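Local coordinates for ftsY (Mycoplasma mycoides, PDB 1ZU4), which is the bacterial signal recognition particle receptor, an SRP54-type protein whose NG domain joins a helical bundle to a P-loop NTPase-type fold, at residues Gly201-Leu213 with Gln246-Gly258. Sequence-based numbering, arbitrary orientation.
Sequences GRLQNKTNLMAEL and QAEEFSKVADVSG
Val253 sets its two methyl groups against Leu209 and Lys206 of helix 206-221 and Leu203 of the short 3-10 turn before it. Val253 CG1 sits 3.3 Å from Leu209 CD2, tighter than a usual carbon contact, and the two side chains cross at about a right angle. Val253 CG2 lies 4.0 Å from Lys206 CG and also faces Leu203 CD1. With CG anti to the backbone N (chi1 -179°), beside the carbonyl carbon, Leu209 brings its CD2 to both Val253 and the ring of Phe250, where CZ is 3.8 Å away. Leu203 CD1 approaches the same ring obliquely, and Gly201 CA meets it at the edge, near its plane, 4.2 Å from Phe250 CE1. Further along, Leu213 CD1 rests 3.9 Å from Ala254 CB.

Met210 meets backbone as well as side chain. Met210 CG is 3.4 Å from Val253 O, and the bend at chi3 (81°) keeps CE near the carbonyl oxygens of both Val253 and Lys252.

No direct hydrogen bond joins the segments. A water donates to Lys252 O at a short 2.5 Å and accepts a weak, long bond from Lys206 NZ, so this bridge is tentative. The extended lysine chain carries its amine out to this water, where both lysines are exposed.

The contact is a small apolar seam in the GTPase domain, an SRP-type P-loop fold. It joins the start of helix 206-221 to the C-terminal part of helix 241-250 and the residues that follow. Gly201 makes a backbone hydrogen bond with Asn114, and Phe250 touches residues of the probable P-loop. Phe250 also packs on Leu233 of strand 230-236, Ala247 reaches that strand and helix 272-280, and the chain then enters strand 258-262 beside strand 230-236.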
loop_
_atom_site.group_PDB
_atom_site.type_symbol
_atom_site.label_atom_id
_atom_site.label_comp_id
_atom_site.label_asym_id
_atom_site.label_seq_id
_atom_site.Cartn_x
_atom_site.Cartn_y
_atom_site.Cartn_z
ATOM N N GLY A 201 -7.607 -14.988 2.324
ATOM C CA GLY A 201 -6.565 -15.074 3.331
ATOM C C GLY A 201 -7.036 -15.145 4.761
ATOM O O GLY A 201 -7.772 -14.276 5.228
ATOM N N ARG A 202 -6.584 -16.191 5.454
ATOM C CA ARG A 202 -6.721 -16.321 6.911
ATOM C C ARG A 202 -5.463 -17.004 7.430
ATOM O O ARG A 202 -5.111 -18.064 6.929
ATOM C CB ARG A 202 -7.871 -17.254 7.266
ATOM C CG ARG A 202 -9.270 -16.801 7.012
ATOM C CD ARG A 202 -10.121 -17.833 7.693
ATOM N NE ARG A 202 -11.531 -17.777 7.325
ATOM C CZ ARG A 202 -12.415 -18.717 7.658
ATOM N NH1 ARG A 202 -12.041 -19.803 8.349
ATOM N NH2 ARG A 202 -13.680 -18.574 7.292
ATOM N N LEU A 203 -4.785 -16.438 8.422
ATOM C CA LEU A 203 -3.652 -17.147 9.058
ATOM C C LEU A 203 -3.999 -18.594 9.463
ATOM O O LEU A 203 -3.179 -19.497 9.295
ATOM C CB LEU A 203 -3.136 -16.380 10.274
ATOM C CG LEU A 203 -2.611 -14.941 10.112
ATOM C CD1 LEU A 203 -1.328 -14.843 9.246
ATOM C CD2 LEU A 203 -3.676 -14.034 9.587
ATOM N N GLN A 204 -5.222 -18.805 9.946
ATOM C CA GLN A 204 -5.741 -20.118 10.372
ATOM C C GLN A 204 -5.542 -21.219 9.331
ATOM O O GLN A 204 -5.173 -22.358 9.678
ATOM C CB GLN A 204 -7.249 -20.015 10.654
ATOM C CG GLN A 204 -7.920 -21.368 11.005
ATOM C CD GLN A 204 -9.375 -21.480 10.524
ATOM O OE1 GLN A 204 -9.661 -21.324 9.328
ATOM N NE2 GLN A 204 -10.290 -21.775 11.454
ATOM N N ASN A 205 -5.844 -20.876 8.073
ATOM C CA ASN A 205 -5.761 -21.813 6.956
ATOM C C ASN A 205 -4.389 -21.744 6.256
ATOM O O ASN A 205 -4.303 -22.027 5.057
ATOM C CB ASN A 205 -6.847 -21.516 5.890
ATOM C CG ASN A 205 -8.278 -21.873 6.334
ATOM O OD1 ASN A 205 -8.535 -22.880 7.024
ATOM N ND2 ASN A 205 -9.229 -21.054 5.887
ATOM N N LYS A 206 -3.337 -21.363 6.984
ATOM C CA LYS A 206 -1.971 -21.242 6.421
ATOM C C LYS A 206 -1.535 -22.301 5.420
ATOM O O LYS A 206 -1.011 -21.958 4.367
ATOM C CB LYS A 206 -0.917 -21.163 7.518
ATOM C CG LYS A 206 0.500 -20.824 7.006
ATOM C CD LYS A 206 1.476 -20.832 8.162
ATOM C CE LYS A 206 2.862 -20.507 7.699
ATOM N NZ LYS A 206 3.808 -20.288 8.853
ATOM N N THR A 207 -1.711 -23.577 5.758
ATOM C CA THR A 207 -1.156 -24.640 4.925
ATOM C C THR A 207 -1.904 -24.675 3.625
ATOM O O THR A 207 -1.286 -24.808 2.567
ATOM C CB THR A 207 -1.215 -26.069 5.627
ATOM O OG1 THR A 207 -2.573 -26.368 6.022
ATOM C CG2 THR A 207 -0.317 -26.124 6.860
ATOM N N ASN A 208 -3.239 -24.554 3.679
ATOM C CA ASN A 208 -3.986 -24.577 2.431
ATOM C C ASN A 208 -3.770 -23.319 1.628
ATOM O O ASN A 208 -3.832 -23.340 0.392
ATOM C CB ASN A 208 -5.483 -24.745 2.628
ATOM C CG ASN A 208 -6.215 -24.861 1.299
ATOM O OD1 ASN A 208 -7.098 -24.048 0.975
ATOM N ND2 ASN A 208 -5.813 -25.847 0.496
ATOM N N LEU A 209 -3.615 -22.208 2.334
ATOM C CA LEU A 209 -3.425 -20.935 1.672
ATOM C C LEU A 209 -2.103 -21.014 0.917
ATOM O O LEU A 209 -2.066 -20.755 -0.263
ATOM C CB LEU A 209 -3.409 -19.800 2.687
ATOM C CG LEU A 209 -3.244 -18.403 2.087
ATOM C CD1 LEU A 209 -4.404 -18.169 1.133
ATOM C CD2 LEU A 209 -3.204 -17.329 3.175
ATOM N N MET A 210 -1.032 -21.390 1.593
ATOM C CA MET A 210 0.253 -21.619 0.879
ATOM C C MET A 210 0.179 -22.619 -0.291
ATOM O O MET A 210 0.742 -22.340 -1.382
ATOM C CB MET A 210 1.336 -22.016 1.848
ATOM C CG MET A 210 1.567 -20.910 2.804
ATOM S SD MET A 210 2.816 -21.227 4.047
ATOM C CE MET A 210 4.339 -20.908 3.168
ATOM N N ALA A 211 -0.514 -23.751 -0.074
ATOM C CA ALA A 211 -0.692 -24.767 -1.123
ATOM C C ALA A 211 -1.397 -24.213 -2.340
ATOM O O ALA A 211 -1.024 -24.526 -3.467
ATOM C CB ALA A 211 -1.449 -26.045 -0.594
ATOM N N GLU A 212 -2.443 -23.426 -2.100
ATOM C CA GLU A 212 -3.227 -22.845 -3.165
ATOM C C GLU A 212 -2.354 -21.849 -3.927
ATOM O O GLU A 212 -2.368 -21.831 -5.178
ATOM C CB GLU A 212 -4.497 -22.169 -2.593
ATOM C CG GLU A 212 -5.657 -23.153 -2.256
ATOM C CD GLU A 212 -6.106 -23.991 -3.479
ATOM O OE1 GLU A 212 -6.065 -23.501 -4.619
ATOM O OE2 GLU A 212 -6.505 -25.152 -3.317
ATOM N N LEU A 213 -1.599 -21.027 -3.188
ATOM C CA LEU A 213 -0.713 -20.050 -3.850
ATOM C C LEU A 213 0.304 -20.774 -4.705
ATOM O O LEU A 213 0.669 -20.303 -5.770
ATOM C CB LEU A 213 0.015 -19.185 -2.821
ATOM C CG LEU A 213 -0.832 -18.153 -2.022
ATOM C CD1 LEU A 213 0.015 -17.408 -1.042
ATOM C CD2 LEU A 213 -1.486 -17.168 -2.990
ATOM N N GLN A 246 -0.063 -6.943 11.932
ATOM C CA GLN A 246 -0.792 -7.996 11.253
ATOM C C GLN A 246 -0.251 -8.226 9.840
ATOM O O GLN A 246 -0.159 -9.383 9.414
ATOM C CB GLN A 246 -2.283 -7.649 11.183
ATOM C CG GLN A 246 -2.956 -7.719 12.529
ATOM C CD GLN A 246 -3.626 -9.049 12.734
ATOM O OE1 GLN A 246 -4.344 -9.510 11.843
ATOM N NE2 GLN A 246 -3.417 -9.677 13.911
ATOM N N ALA A 247 0.098 -7.139 9.130
ATOM C CA ALA A 247 0.657 -7.257 7.783
ATOM C C ALA A 247 2.008 -7.979 7.847
ATOM O O ALA A 247 2.266 -8.823 7.026
ATOM C CB ALA A 247 0.809 -5.905 7.124
ATOM N N GLU A 248 2.837 -7.696 8.864
ATOM C CA GLU A 248 4.062 -8.481 9.050
ATOM C C GLU A 248 3.795 -9.994 9.227
ATOM O O GLU A 248 4.533 -10.834 8.720
ATOM C CB GLU A 248 4.920 -7.935 10.209
ATOM C CG GLU A 248 6.246 -8.752 10.452
ATOM C CD GLU A 248 7.292 -8.654 9.310
ATOM O OE1 GLU A 248 7.000 -8.129 8.224
ATOM O OE2 GLU A 248 8.438 -9.171 9.504
ATOM N N GLU A 249 2.748 -10.345 9.967
ATOM C CA GLU A 249 2.504 -11.759 10.214
ATOM C C GLU A 249 2.116 -12.404 8.895
ATOM O O GLU A 249 2.454 -13.547 8.632
ATOM C CB GLU A 249 1.431 -11.965 11.290
ATOM C CG GLU A 249 1.780 -11.320 12.682
ATOM C CD GLU A 249 0.653 -11.484 13.717
ATOM O OE1 GLU A 249 -0.007 -12.555 13.743
ATOM O OE2 GLU A 249 0.457 -10.556 14.522
ATOM N N PHE A 250 1.401 -11.668 8.047
ATOM C CA PHE A 250 0.951 -12.249 6.788
ATOM C C PHE A 250 2.134 -12.427 5.842
ATOM O O PHE A 250 2.142 -13.321 5.028
ATOM C CB PHE A 250 -0.121 -11.382 6.115
ATOM C CG PHE A 250 -0.932 -12.139 5.109
ATOM C CD1 PHE A 250 -2.115 -12.778 5.491
ATOM C CD2 PHE A 250 -0.480 -12.279 3.809
ATOM C CE1 PHE A 250 -2.843 -13.528 4.582
ATOM C CE2 PHE A 250 -1.200 -13.043 2.897
ATOM C CZ PHE A 250 -2.385 -13.653 3.270
ATOM N N SER A 251 3.119 -11.533 5.935
ATOM C CA SER A 251 4.304 -11.642 5.098
ATOM C C SER A 251 5.043 -12.982 5.218
ATOM O O SER A 251 5.964 -13.207 4.446
ATOM C CB SER A 251 5.261 -10.446 5.296
ATOM O OG SER A 251 6.057 -10.581 6.448
ATOM N N LYS A 252 4.642 -13.874 6.142
ATOM C CA LYS A 252 5.303 -15.207 6.285
ATOM C C LYS A 252 4.586 -16.310 5.480
ATOM O O LYS A 252 5.067 -17.444 5.326
ATOM C CB LYS A 252 5.378 -15.653 7.758
ATOM C CG LYS A 252 5.881 -14.634 8.766
ATOM C CD LYS A 252 7.161 -13.970 8.304
ATOM C CE LYS A 252 7.730 -13.051 9.369
ATOM N NZ LYS A 252 9.164 -13.360 9.687
ATOM N N VAL A 253 3.420 -15.963 4.973
ATOM C CA VAL A 253 2.526 -16.902 4.335
ATOM C C VAL A 253 2.719 -16.749 2.820
ATOM O O VAL A 253 2.481 -17.673 2.053
ATOM C CB VAL A 253 1.051 -16.578 4.767
ATOM C CG1 VAL A 253 0.059 -17.288 3.925
ATOM C CG2 VAL A 253 0.830 -16.885 6.259
ATOM N N ALA A 254 3.152 -15.553 2.408
ATOM C CA ALA A 254 3.229 -15.214 0.999
ATOM C C ALA A 254 4.481 -14.417 0.812
ATOM O O ALA A 254 4.921 -13.698 1.725
ATOM C CB ALA A 254 1.983 -14.415 0.572
ATOM N N ASP A 255 5.079 -14.571 -0.355
ATOM C CA ASP A 255 6.264 -13.817 -0.692
ATOM C C ASP A 255 5.831 -12.498 -1.340
ATOM O O ASP A 255 5.672 -12.397 -2.557
ATOM C CB ASP A 255 7.223 -14.640 -1.561
ATOM C CG ASP A 255 7.833 -15.846 -0.788
ATOM O OD1 ASP A 255 8.460 -15.665 0.278
ATOM O OD2 ASP A 255 7.702 -16.992 -1.273
ATOM N N VAL A 256 5.653 -11.505 -0.474
ATOM C CA VAL A 256 4.998 -10.239 -0.783
ATOM C C VAL A 256 6.055 -9.374 -1.436
ATOM O O VAL A 256 7.185 -9.330 -0.935
ATOM C CB VAL A 256 4.480 -9.559 0.536
ATOM C CG1 VAL A 256 3.986 -8.090 0.285
ATOM C CG2 VAL A 256 3.367 -10.430 1.249
ATOM N N SER A 257 5.729 -8.730 -2.557
ATOM C CA SER A 257 6.723 -7.876 -3.286
ATOM C C SER A 257 6.434 -6.414 -3.053
ATOM O O SER A 257 7.303 -5.586 -3.300
ATOM C CB SER A 257 6.699 -8.127 -4.825
ATOM O OG SER A 257 5.390 -7.821 -5.347
ATOM N N GLY A 258 5.232 -6.084 -2.544
ATOM C CA GLY A 258 4.881 -4.718 -2.304
ATOM C C GLY A 258 3.574 -4.571 -1.542
ATOM O O GLY A 258 2.850 -5.539 -1.302
HETATM O O HOH W 1 5.968 -19.662 6.202
#